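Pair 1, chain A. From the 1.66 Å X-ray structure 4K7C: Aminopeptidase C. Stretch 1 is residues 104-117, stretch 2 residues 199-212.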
# COMPACT_ATOMS: atom_id res chain seq x y z
N LYS A 104 -6.92 7.48 35.50
CA LYS A 104 -6.53 8.85 35.27
C LYS A 104 -7.13 9.87 36.20
O LYS A 104 -6.50 10.79 36.64
CB LYS A 104 -6.85 9.25 33.83
CG LYS A 104 -6.05 8.58 32.75
CD LYS A 104 -5.21 9.56 31.99
CE LYS A 104 -4.19 8.96 31.00
NZ LYS A 104 -3.13 8.11 31.59
N PHE A 105 -8.43 9.73 36.47
CA PHE A 105 -9.06 10.66 37.34
C PHE A 105 -8.54 10.52 38.79
O PHE A 105 -8.20 11.52 39.43
CB PHE A 105 -10.57 10.52 37.25
CG PHE A 105 -11.30 11.65 37.92
CD1 PHE A 105 -11.01 12.97 37.57
CD2 PHE A 105 -12.27 11.39 38.86
CE1 PHE A 105 -11.60 14.03 38.20
CE2 PHE A 105 -12.90 12.50 39.46
CZ PHE A 105 -12.60 13.80 39.09
N GLU A 106 -8.44 9.29 39.27
CA GLU A 106 -7.93 9.00 40.65
C GLU A 106 -6.49 9.42 40.72
O GLU A 106 -6.11 10.10 41.64
CB GLU A 106 -8.09 7.54 41.00
CG GLU A 106 -9.54 7.16 41.27
CD GLU A 106 -10.09 7.60 42.67
OE1 GLU A 106 -9.33 8.08 43.57
OE2 GLU A 106 -11.34 7.46 42.84
N LYS A 107 -5.71 9.15 39.67
CA LYS A 107 -4.30 9.63 39.67
C LYS A 107 -4.16 11.17 39.75
O LYS A 107 -3.19 11.62 40.30
CB LYS A 107 -3.53 9.07 38.49
CG LYS A 107 -3.16 7.62 38.59
CD LYS A 107 -2.51 7.09 37.28
CE LYS A 107 -1.88 5.77 37.53
NZ LYS A 107 -1.70 5.06 36.23
N SER A 108 -5.08 11.93 39.16
CA SER A 108 -5.12 13.40 39.21
C SER A 108 -5.21 13.88 40.69
O SER A 108 -4.33 14.59 41.19
CB SER A 108 -6.23 13.97 38.27
OG SER A 108 -6.09 13.58 36.87
N ASN A 109 -6.16 13.31 41.42
CA ASN A 109 -6.31 13.51 42.85
C ASN A 109 -5.12 13.02 43.69
O ASN A 109 -4.65 13.75 44.60
CB ASN A 109 -7.56 12.77 43.33
CG ASN A 109 -7.93 13.14 44.76
OD1 ASN A 109 -8.16 14.33 45.02
ND2 ASN A 109 -7.99 12.18 45.63
N TYR A 110 -4.65 11.82 43.37
CA TYR A 110 -3.40 11.31 43.97
C TYR A 110 -2.24 12.26 43.84
O TYR A 110 -1.60 12.57 44.85
CB TYR A 110 -3.05 9.89 43.46
CG TYR A 110 -2.27 9.07 44.44
CD1 TYR A 110 -2.92 8.19 45.28
CD2 TYR A 110 -0.90 9.13 44.52
CE1 TYR A 110 -2.26 7.40 46.17
CE2 TYR A 110 -0.22 8.34 45.45
CZ TYR A 110 -0.91 7.50 46.28
OH TYR A 110 -0.31 6.68 47.21
N PHE A 111 -2.02 12.80 42.64
CA PHE A 111 -0.99 13.77 42.38
C PHE A 111 -1.17 15.04 43.24
O PHE A 111 -0.22 15.54 43.84
CB PHE A 111 -0.96 14.12 40.88
CG PHE A 111 -0.02 15.25 40.55
CD1 PHE A 111 1.34 15.03 40.34
CD2 PHE A 111 -0.53 16.51 40.37
CE1 PHE A 111 2.16 16.11 40.01
CE2 PHE A 111 0.26 17.58 40.09
CZ PHE A 111 1.64 17.39 39.89
N TYR A 112 -2.39 15.57 43.30
CA TYR A 112 -2.62 16.79 44.06
C TYR A 112 -2.29 16.53 45.54
O TYR A 112 -1.76 17.42 46.23
CB TYR A 112 -4.03 17.26 43.93
CG TYR A 112 -4.47 17.68 42.56
CD1 TYR A 112 -3.61 18.36 41.69
CD2 TYR A 112 -5.78 17.44 42.12
CE1 TYR A 112 -4.03 18.82 40.43
CE2 TYR A 112 -6.22 17.90 40.87
CZ TYR A 112 -5.35 18.54 39.99
OH TYR A 112 -5.73 19.01 38.72
N GLU A 113 -2.66 15.38 46.04
CA GLU A 113 -2.43 15.07 47.46
C GLU A 113 -0.92 14.93 47.70
O GLU A 113 -0.39 15.33 48.77
CB GLU A 113 -3.22 13.83 47.90
CG GLU A 113 -4.72 14.10 48.04
CD GLU A 113 -5.01 15.12 49.14
OE1 GLU A 113 -4.29 15.00 50.18
OE2 GLU A 113 -5.90 15.99 48.97
N ASN A 114 -0.22 14.37 46.72
CA ASN A 114 1.26 14.30 46.82
C ASN A 114 1.94 15.64 46.79
O ASN A 114 2.94 15.87 47.53
CB ASN A 114 1.85 13.33 45.78
CG ASN A 114 1.74 11.89 46.22
OD1 ASN A 114 1.67 11.60 47.41
ND2 ASN A 114 1.75 10.94 45.26
N VAL A 115 1.42 16.56 45.97
CA VAL A 115 1.91 17.88 45.91
C VAL A 115 1.65 18.63 47.24
O VAL A 115 2.54 19.39 47.72
CB VAL A 115 1.20 18.70 44.79
CG1 VAL A 115 1.55 20.14 44.87
CG2 VAL A 115 1.66 18.19 43.41
N LEU A 116 0.46 18.46 47.79
CA LEU A 116 0.12 19.06 49.10
C LEU A 116 1.12 18.53 50.20
O LEU A 116 1.67 19.32 50.95
CB LEU A 116 -1.34 18.81 49.45
CG LEU A 116 -2.22 19.72 48.61
CD1 LEU A 116 -3.68 19.36 48.78
CD2 LEU A 116 -2.05 21.20 48.91
N LYS A 117 1.33 17.24 50.24
CA LYS A 117 2.13 16.62 51.21
C LYS A 117 3.59 17.04 51.11
O LYS A 117 4.25 17.05 52.11
CB LYS A 117 2.07 15.11 51.09
CG LYS A 117 0.93 14.51 51.89
CD LYS A 117 0.57 13.10 51.42
CE LYS A 117 1.75 12.14 51.52
NZ LYS A 117 1.29 10.76 51.16
N ASP A 199 -10.13 26.29 51.96
CA ASP A 199 -9.81 26.95 50.71
C ASP A 199 -8.99 26.02 49.79
O ASP A 199 -9.14 26.07 48.57
CB ASP A 199 -8.98 28.23 50.95
CG ASP A 199 -9.82 29.40 51.49
OD1 ASP A 199 -11.06 29.31 51.51
OD2 ASP A 199 -9.23 30.41 51.85
N ILE A 200 -8.09 25.27 50.39
CA ILE A 200 -7.24 24.37 49.63
C ILE A 200 -8.10 23.21 49.06
O ILE A 200 -8.03 22.90 47.84
CB ILE A 200 -6.11 23.81 50.44
CG1 ILE A 200 -5.08 24.94 50.73
CG2 ILE A 200 -5.47 22.66 49.69
CD1 ILE A 200 -4.02 24.45 51.68
N GLU A 201 -8.93 22.61 49.91
CA GLU A 201 -9.98 21.63 49.42
C GLU A 201 -10.88 22.17 48.33
O GLU A 201 -11.16 21.44 47.36
CB GLU A 201 -10.83 21.07 50.57
N ALA A 202 -11.34 23.43 48.43
CA ALA A 202 -12.22 24.02 47.40
C ALA A 202 -11.46 24.18 46.05
O ALA A 202 -12.01 23.98 44.96
CB ALA A 202 -12.65 25.40 47.82
N ALA A 203 -10.21 24.61 46.16
CA ALA A 203 -9.39 24.78 44.98
C ALA A 203 -9.23 23.40 44.28
O ALA A 203 -9.35 23.27 43.01
CB ALA A 203 -8.01 25.29 45.43
N LYS A 204 -8.88 22.41 45.06
CA LYS A 204 -8.68 21.04 44.55
C LYS A 204 -9.96 20.57 43.87
O LYS A 204 -9.93 19.97 42.85
CB LYS A 204 -8.20 20.07 45.63
CG LYS A 204 -7.70 18.79 45.00
CD LYS A 204 -7.35 17.62 45.92
CE LYS A 204 -8.52 17.20 46.80
NZ LYS A 204 -8.11 15.95 47.43
N GLN A 205 -11.13 20.81 44.47
CA GLN A 205 -12.40 20.39 43.84
C GLN A 205 -12.67 21.07 42.49
O GLN A 205 -13.18 20.44 41.62
CB GLN A 205 -13.58 20.57 44.84
CG GLN A 205 -13.36 19.62 46.03
CD GLN A 205 -13.42 18.12 45.58
OE1 GLN A 205 -14.29 17.77 44.79
NE2 GLN A 205 -12.53 17.28 46.05
N LYS A 206 -12.31 22.33 42.33
CA LYS A 206 -12.49 23.02 41.09
C LYS A 206 -11.52 22.39 40.05
O LYS A 206 -11.95 22.16 38.91
CB LYS A 206 -12.26 24.52 41.26
CG LYS A 206 -12.12 25.34 39.96
CD LYS A 206 -11.18 26.56 40.05
CE LYS A 206 -10.37 26.85 38.74
NZ LYS A 206 -9.04 26.14 38.64
N MSE A 207 -10.29 22.10 40.48
CA MSE A 207 -9.22 21.47 39.61
C MSE A 207 -9.71 20.13 39.11
O MSE A 207 -9.63 19.83 37.90
CB MSE A 207 -7.92 21.26 40.34
CG MSE A 207 -7.32 22.61 40.69
SE MSE A 207 -5.87 22.28 42.00
CE MSE A 207 -5.56 24.20 42.10
N LEU A 208 -10.27 19.35 40.00
CA LEU A 208 -10.82 18.03 39.68
C LEU A 208 -12.00 18.11 38.75
O LEU A 208 -12.12 17.23 37.89
CB LEU A 208 -11.14 17.20 40.92
CG LEU A 208 -9.90 16.72 41.70
CD1 LEU A 208 -10.31 16.09 42.97
CD2 LEU A 208 -9.10 15.72 40.94
N ALA A 209 -12.87 19.12 38.89
CA ALA A 209 -14.02 19.29 37.99
C ALA A 209 -13.52 19.46 36.55
O ALA A 209 -14.05 18.91 35.66
CB ALA A 209 -14.91 20.48 38.32
N GLU A 210 -12.49 20.26 36.39
CA GLU A 210 -11.84 20.44 35.09
C GLU A 210 -11.22 19.16 34.60
O GLU A 210 -11.39 18.86 33.43
CB GLU A 210 -10.78 21.53 35.23
CG GLU A 210 -11.37 22.90 35.55
CD GLU A 210 -10.41 23.90 36.17
OE1 GLU A 210 -9.34 23.45 36.69
OE2 GLU A 210 -10.69 25.10 36.06
N ASP A 211 -10.45 18.45 35.42
CA ASP A 211 -9.90 17.18 35.02
C ASP A 211 -10.97 16.16 34.59
O ASP A 211 -10.78 15.41 33.62
CB ASP A 211 -9.03 16.58 36.14
CG ASP A 211 -7.92 17.54 36.60
OD1 ASP A 211 -7.66 18.49 35.82
OD2 ASP A 211 -7.38 17.32 37.77
N TYR A 212 -12.08 16.12 35.34
CA TYR A 212 -13.20 15.28 35.01
C TYR A 212 -13.68 15.55 33.57
O TYR A 212 -13.90 14.61 32.77
CB TYR A 212 -14.34 15.39 36.08
CG TYR A 212 -15.46 14.40 35.83
CD1 TYR A 212 -15.41 13.14 36.33
CD2 TYR A 212 -16.50 14.68 34.95
CE1 TYR A 212 -16.35 12.19 36.04
CE2 TYR A 212 -17.49 13.72 34.68
CZ TYR A 212 -17.38 12.49 35.24
OH TYR A 212 -18.33 11.55 34.95

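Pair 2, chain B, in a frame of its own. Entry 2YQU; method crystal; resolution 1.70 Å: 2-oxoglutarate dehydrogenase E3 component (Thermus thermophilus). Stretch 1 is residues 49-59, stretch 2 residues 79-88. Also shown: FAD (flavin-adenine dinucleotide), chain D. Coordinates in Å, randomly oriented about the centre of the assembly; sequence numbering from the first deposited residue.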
# COMPACT_ATOMS: atom_id res chain seq x y z
N LYS B 49 -8.04 2.22 -14.84
CA LYS B 49 -7.38 1.38 -13.84
C LYS B 49 -7.66 -0.11 -14.06
O LYS B 49 -6.79 -0.94 -13.82
CB LYS B 49 -7.69 1.83 -12.40
CG LYS B 49 -6.57 2.69 -11.78
CD LYS B 49 -6.03 3.77 -12.77
CE LYS B 49 -6.73 5.07 -12.67
NZ LYS B 49 -6.36 6.02 -13.81
N ALA B 50 -8.86 -0.45 -14.53
CA ALA B 50 -9.17 -1.83 -14.93
C ALA B 50 -8.17 -2.32 -15.98
O ALA B 50 -7.59 -3.41 -15.85
CB ALA B 50 -10.60 -1.94 -15.44
N LEU B 51 -7.92 -1.50 -16.98
CA LEU B 51 -7.00 -1.84 -18.05
C LEU B 51 -5.57 -1.88 -17.55
O LEU B 51 -4.81 -2.75 -17.93
CB LEU B 51 -7.10 -0.85 -19.22
CG LEU B 51 -8.38 -0.93 -20.06
CD1 LEU B 51 -8.32 0.12 -21.14
CD2 LEU B 51 -8.61 -2.30 -20.67
N LEU B 52 -5.20 -0.94 -16.69
CA LEU B 52 -3.83 -0.88 -16.18
C LEU B 52 -3.49 -2.07 -15.28
O LEU B 52 -2.41 -2.65 -15.39
CB LEU B 52 -3.60 0.42 -15.41
CG LEU B 52 -3.38 1.64 -16.32
CD1 LEU B 52 -3.70 2.92 -15.57
CD2 LEU B 52 -1.95 1.68 -16.86
N GLU B 53 -4.39 -2.43 -14.37
CA GLU B 53 -4.13 -3.52 -13.43
C GLU B 53 -3.99 -4.84 -14.18
O GLU B 53 -3.09 -5.62 -13.90
CB GLU B 53 -5.23 -3.63 -12.38
CG GLU B 53 -5.22 -2.49 -11.37
CD GLU B 53 -4.14 -2.64 -10.32
OE1 GLU B 53 -4.15 -1.87 -9.34
OE2 GLU B 53 -3.29 -3.54 -10.44
N THR B 54 -4.90 -5.08 -15.13
CA THR B 54 -4.93 -6.34 -15.87
C THR B 54 -3.78 -6.46 -16.86
O THR B 54 -3.17 -7.51 -16.96
CB THR B 54 -6.28 -6.55 -16.60
OG1 THR B 54 -6.65 -5.36 -17.32
CG2 THR B 54 -7.40 -6.78 -15.60
N THR B 55 -3.48 -5.38 -17.58
CA THR B 55 -2.38 -5.43 -18.55
C THR B 55 -1.06 -5.55 -17.82
O THR B 55 -0.13 -6.15 -18.35
CB THR B 55 -2.33 -4.21 -19.49
OG1 THR B 55 -2.36 -2.99 -18.75
CG2 THR B 55 -3.56 -4.18 -20.39
N GLU B 56 -0.97 -5.00 -16.62
CA GLU B 56 0.27 -5.09 -15.86
C GLU B 56 0.61 -6.56 -15.57
O GLU B 56 1.75 -6.96 -15.72
CB GLU B 56 0.18 -4.31 -14.55
CG GLU B 56 1.53 -4.07 -13.90
CD GLU B 56 1.71 -4.83 -12.60
OE1 GLU B 56 2.00 -4.18 -11.57
OE2 GLU B 56 1.55 -6.07 -12.61
N ARG B 57 -0.39 -7.33 -15.16
CA ARG B 57 -0.20 -8.77 -14.88
C ARG B 57 0.20 -9.51 -16.15
O ARG B 57 1.10 -10.34 -16.13
CB ARG B 57 -1.49 -9.39 -14.32
CG ARG B 57 -1.57 -9.44 -12.82
CD ARG B 57 -1.81 -8.11 -12.18
NE ARG B 57 -0.76 -7.73 -11.23
CZ ARG B 57 -0.65 -6.51 -10.69
NH1 ARG B 57 0.33 -6.25 -9.83
NH2 ARG B 57 -1.52 -5.54 -11.01
N ILE B 58 -0.49 -9.20 -17.24
CA ILE B 58 -0.20 -9.80 -18.54
C ILE B 58 1.24 -9.49 -18.95
O ILE B 58 1.98 -10.40 -19.35
CB ILE B 58 -1.22 -9.28 -19.59
CG1 ILE B 58 -2.57 -9.93 -19.34
CG2 ILE B 58 -0.75 -9.57 -21.03
CD1 ILE B 58 -3.72 -9.21 -19.98
N TYR B 59 1.64 -8.23 -18.82
CA TYR B 59 2.95 -7.78 -19.26
C TYR B 59 4.05 -8.50 -18.48
O TYR B 59 5.03 -8.95 -19.07
CB TYR B 59 3.09 -6.27 -19.08
CG TYR B 59 4.30 -5.65 -19.75
CD1 TYR B 59 4.55 -5.83 -21.11
CD2 TYR B 59 5.19 -4.86 -19.02
CE1 TYR B 59 5.66 -5.25 -21.73
CE2 TYR B 59 6.30 -4.27 -19.63
CZ TYR B 59 6.53 -4.47 -20.99
OH TYR B 59 7.62 -3.90 -21.60
N ALA B 79 -12.15 -10.43 -23.72
CA ALA B 79 -12.22 -10.71 -22.29
C ALA B 79 -11.67 -9.54 -21.46
O ALA B 79 -12.21 -9.23 -20.41
CB ALA B 79 -11.46 -11.99 -21.96
N LEU B 80 -10.61 -8.90 -21.96
CA LEU B 80 -10.01 -7.73 -21.32
C LEU B 80 -11.02 -6.58 -21.25
O LEU B 80 -11.20 -5.96 -20.21
CB LEU B 80 -8.75 -7.28 -22.07
CG LEU B 80 -7.87 -6.23 -21.37
CD1 LEU B 80 -6.98 -6.91 -20.36
CD2 LEU B 80 -7.03 -5.44 -22.37
N MET B 81 -11.70 -6.34 -22.36
CA MET B 81 -12.67 -5.26 -22.46
C MET B 81 -13.94 -5.60 -21.68
O MET B 81 -14.58 -4.72 -21.12
CB MET B 81 -13.00 -4.96 -23.92
CG MET B 81 -11.84 -4.34 -24.68
SD MET B 81 -11.44 -2.70 -24.07
CE MET B 81 -10.01 -2.33 -25.02
N ALA B 82 -14.28 -6.89 -21.62
CA ALA B 82 -15.44 -7.34 -20.87
C ALA B 82 -15.23 -7.09 -19.37
O ALA B 82 -16.15 -6.68 -18.68
CB ALA B 82 -15.72 -8.81 -21.13
N HIS B 83 -14.02 -7.34 -18.88
CA HIS B 83 -13.70 -7.07 -17.49
C HIS B 83 -13.85 -5.57 -17.20
O HIS B 83 -14.46 -5.18 -16.21
CB HIS B 83 -12.27 -7.53 -17.15
CG HIS B 83 -11.80 -7.08 -15.80
ND1 HIS B 83 -12.32 -7.59 -14.63
CD2 HIS B 83 -10.90 -6.14 -15.44
CE1 HIS B 83 -11.74 -6.99 -13.61
NE2 HIS B 83 -10.88 -6.10 -14.07
N LYS B 84 -13.31 -4.75 -18.09
CA LYS B 84 -13.37 -3.30 -17.96
C LYS B 84 -14.83 -2.86 -17.84
O LYS B 84 -15.18 -2.12 -16.92
CB LYS B 84 -12.74 -2.63 -19.19
CG LYS B 84 -12.75 -1.10 -19.17
CD LYS B 84 -12.43 -0.51 -20.55
CE LYS B 84 -13.53 -0.81 -21.57
NZ LYS B 84 -13.43 0.03 -22.79
N ASP B 85 -15.66 -3.36 -18.74
CA ASP B 85 -17.06 -2.97 -18.79
C ASP B 85 -17.82 -3.41 -17.54
O ASP B 85 -18.68 -2.69 -17.06
CB ASP B 85 -17.75 -3.56 -20.02
CG ASP B 85 -17.34 -2.88 -21.31
OD1 ASP B 85 -17.50 -3.52 -22.38
OD2 ASP B 85 -16.85 -1.74 -21.36
N LYS B 86 -17.50 -4.60 -17.05
CA LYS B 86 -18.14 -5.17 -15.86
C LYS B 86 -17.79 -4.36 -14.61
O LYS B 86 -18.64 -4.14 -13.75
CB LYS B 86 -17.71 -6.62 -15.69
CG LYS B 86 -18.41 -7.37 -14.58
CD LYS B 86 -18.09 -8.87 -14.68
CE LYS B 86 -18.75 -9.66 -13.58
NZ LYS B 86 -18.72 -11.12 -13.89
N VAL B 87 -16.54 -3.93 -14.51
CA VAL B 87 -16.10 -3.11 -13.39
C VAL B 87 -16.86 -1.78 -13.41
O VAL B 87 -17.33 -1.31 -12.38
CB VAL B 87 -14.58 -2.85 -13.42
CG1 VAL B 87 -14.19 -1.85 -12.34
CG2 VAL B 87 -13.79 -4.14 -13.26
N VAL B 88 -16.97 -1.18 -14.60
CA VAL B 88 -17.67 0.09 -14.76
C VAL B 88 -19.14 -0.07 -14.39
O VAL B 88 -19.68 0.75 -13.64
CB VAL B 88 -17.53 0.64 -16.20
CG1 VAL B 88 -18.52 1.78 -16.46
CG2 VAL B 88 -16.09 1.13 -16.44
PA FAD D . -16.99 14.77 -13.89
O1A FAD D . -16.52 15.05 -15.27
O2A FAD D . -16.51 13.42 -13.34
O5B FAD D . -18.59 14.87 -13.87
C5B FAD D . -19.23 15.94 -14.53
C4B FAD D . -20.59 15.43 -14.97
O4B FAD D . -21.40 16.55 -15.27
C3B FAD D . -20.52 14.59 -16.25
O3B FAD D . -21.06 13.31 -16.01
C2B FAD D . -21.34 15.36 -17.26
O2B FAD D . -22.12 14.50 -18.07
C1B FAD D . -22.21 16.24 -16.38
N9A FAD D . -22.65 17.52 -16.93
C8A FAD D . -21.89 18.53 -17.45
N7A FAD D . -22.69 19.56 -17.79
C5A FAD D . -23.97 19.21 -17.49
C6A FAD D . -25.19 19.87 -17.63
N6A FAD D . -25.27 21.14 -18.00
N1A FAD D . -26.32 19.22 -17.21
C2A FAD D . -26.29 17.96 -16.67
N3A FAD D . -25.08 17.32 -16.53
C4A FAD D . -23.95 17.94 -16.94
N1 FAD D . -8.71 11.22 -11.61
C2 FAD D . -8.17 10.63 -10.49
O2 FAD D . -8.21 11.19 -9.39
N3 FAD D . -7.56 9.41 -10.59
C4 FAD D . -7.48 8.76 -11.81
O4 FAD D . -7.11 7.60 -11.80
C4X FAD D . -8.03 9.34 -12.95
N5 FAD D . -7.96 8.70 -14.18
C5X FAD D . -8.53 9.30 -15.30
C6 FAD D . -8.45 8.65 -16.53
C7 FAD D . -9.01 9.25 -17.67
C7M FAD D . -9.00 8.47 -18.96
C8 FAD D . -9.65 10.48 -17.57
C8M FAD D . -10.53 10.99 -18.69
C9 FAD D . -9.72 11.13 -16.34
C9A FAD D . -9.15 10.55 -15.20
N10 FAD D . -9.21 11.20 -13.96
C10 FAD D . -8.65 10.58 -12.85
C1' FAD D . -9.75 12.59 -13.80
C2' FAD D . -11.18 12.48 -13.26
O2' FAD D . -12.00 11.74 -14.15
C3' FAD D . -11.79 13.85 -12.97
O3' FAD D . -10.91 14.60 -12.16
C4' FAD D . -13.12 13.71 -12.23
O4' FAD D . -14.03 12.95 -12.99
C5' FAD D . -13.70 15.09 -11.89
O5' FAD D . -14.96 14.95 -11.28
P FAD D . -16.08 16.08 -11.46
O1P FAD D . -17.27 15.73 -10.62
O2P FAD D . -15.51 17.47 -11.24
O3P FAD D . -16.53 16.04 -13.01
O HOH W 1 -9.46 -4.86 -18.25

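The two helix pairs differ most sharply at one matched position on the second helix, K204(A) in pair 1 and L80(B) in pair 2. The CA atoms of these residues fall 0.4 Å apart after superposition, and both side chains start sideways to the partner helix and bring their ends nearer to it, yet one ends in a charge and the other in methyl groups. K204(A) NZ donates a hydrogen bond to N109(A) OD1 at 2.9 Å and forms a salt bridge with E113(A), K204(A) NZ lying 2.7 Å from E113(A) OE2. In pair 2 the counterparts of these two acceptors are L51(B) and T55(B), and L80(B) meets them through carbon: L80(B) CD2 lies 3.9 Å from L51(B) CD2 and 4.2 Å from T55(B) CG2. The leucine sits as a knob among L51(B), T54(B), T55(B) and I58(B). No direct hydrogen bond joins the helices of pair 2.

The backbone frame that carries these solutions is closely shared. Fourteen central residues superpose with an RMSD of 0.5 Å, and in both pairs the helices run roughly antiparallel, at 154° in pair 1 and 139° in pair 2. Their axes approach to 10.1 Å and 9.2 Å, respectively. The buried surface is 606 Å² in pair 1 and 394 Å² in pair 2.

A second contrast is centred on Y112(A), matched by T54(B). Both point toward the opposite helix, but the tyrosine inserts its ring into the opposite helix, as a knob among K204(A), M207(A), L208(A) and D211(A). The selenium of selenomethionine M207(A) lies over one face of the ring, with SE 4.3 Å from the ring centroid, while Y112(A) OH approaches D211(A) OD2 to 2.5 Å at the ring edge. The short threonine instead packs T54(B) CG2 at 3.6 Å from H83(B) CD2, H83(B) being the counterpart of M207(A). Its hydroxyl turns back to its own helix, where T54(B) OG1 donates to A50(B) O at 2.6 Å. A water completes a polar link between the helices, donating to T54(B) OG1 at 3.0 Å and to L80(B) O at 2.8 Å.

Earlier in the first stretch, S108(A) matches A50(B), although less tightly, with CA atoms 1.7 Å apart. In pair 2 the small alanine accompanies a close backbone approach: the CA atoms of A50(B) and K84(B) are 5.4 Å apart, and A50(B) CB lies 4.0 Å from K84(B) CA. L208(A), the match of K84(B), is a knob among F105(A), S108(A), N109(A) and Y112(A), with its CD2 3.6 Å from Y112(A) CE2. K84(B) contributes its aliphatic portion, CD lying 4.1 Å from L51(B) CG, while the end of its side chain leads away.

The side chains of L116(A) and I58(B) nearly coincide, their centres 0.6 Å apart, and both make apolar contacts, though with partners that are not matched: L116(A) CD2 meets I200(A) CG2 at 3.8 Å, and I58(B) CD1 meets L80(B) CD1 at 4.0 Å.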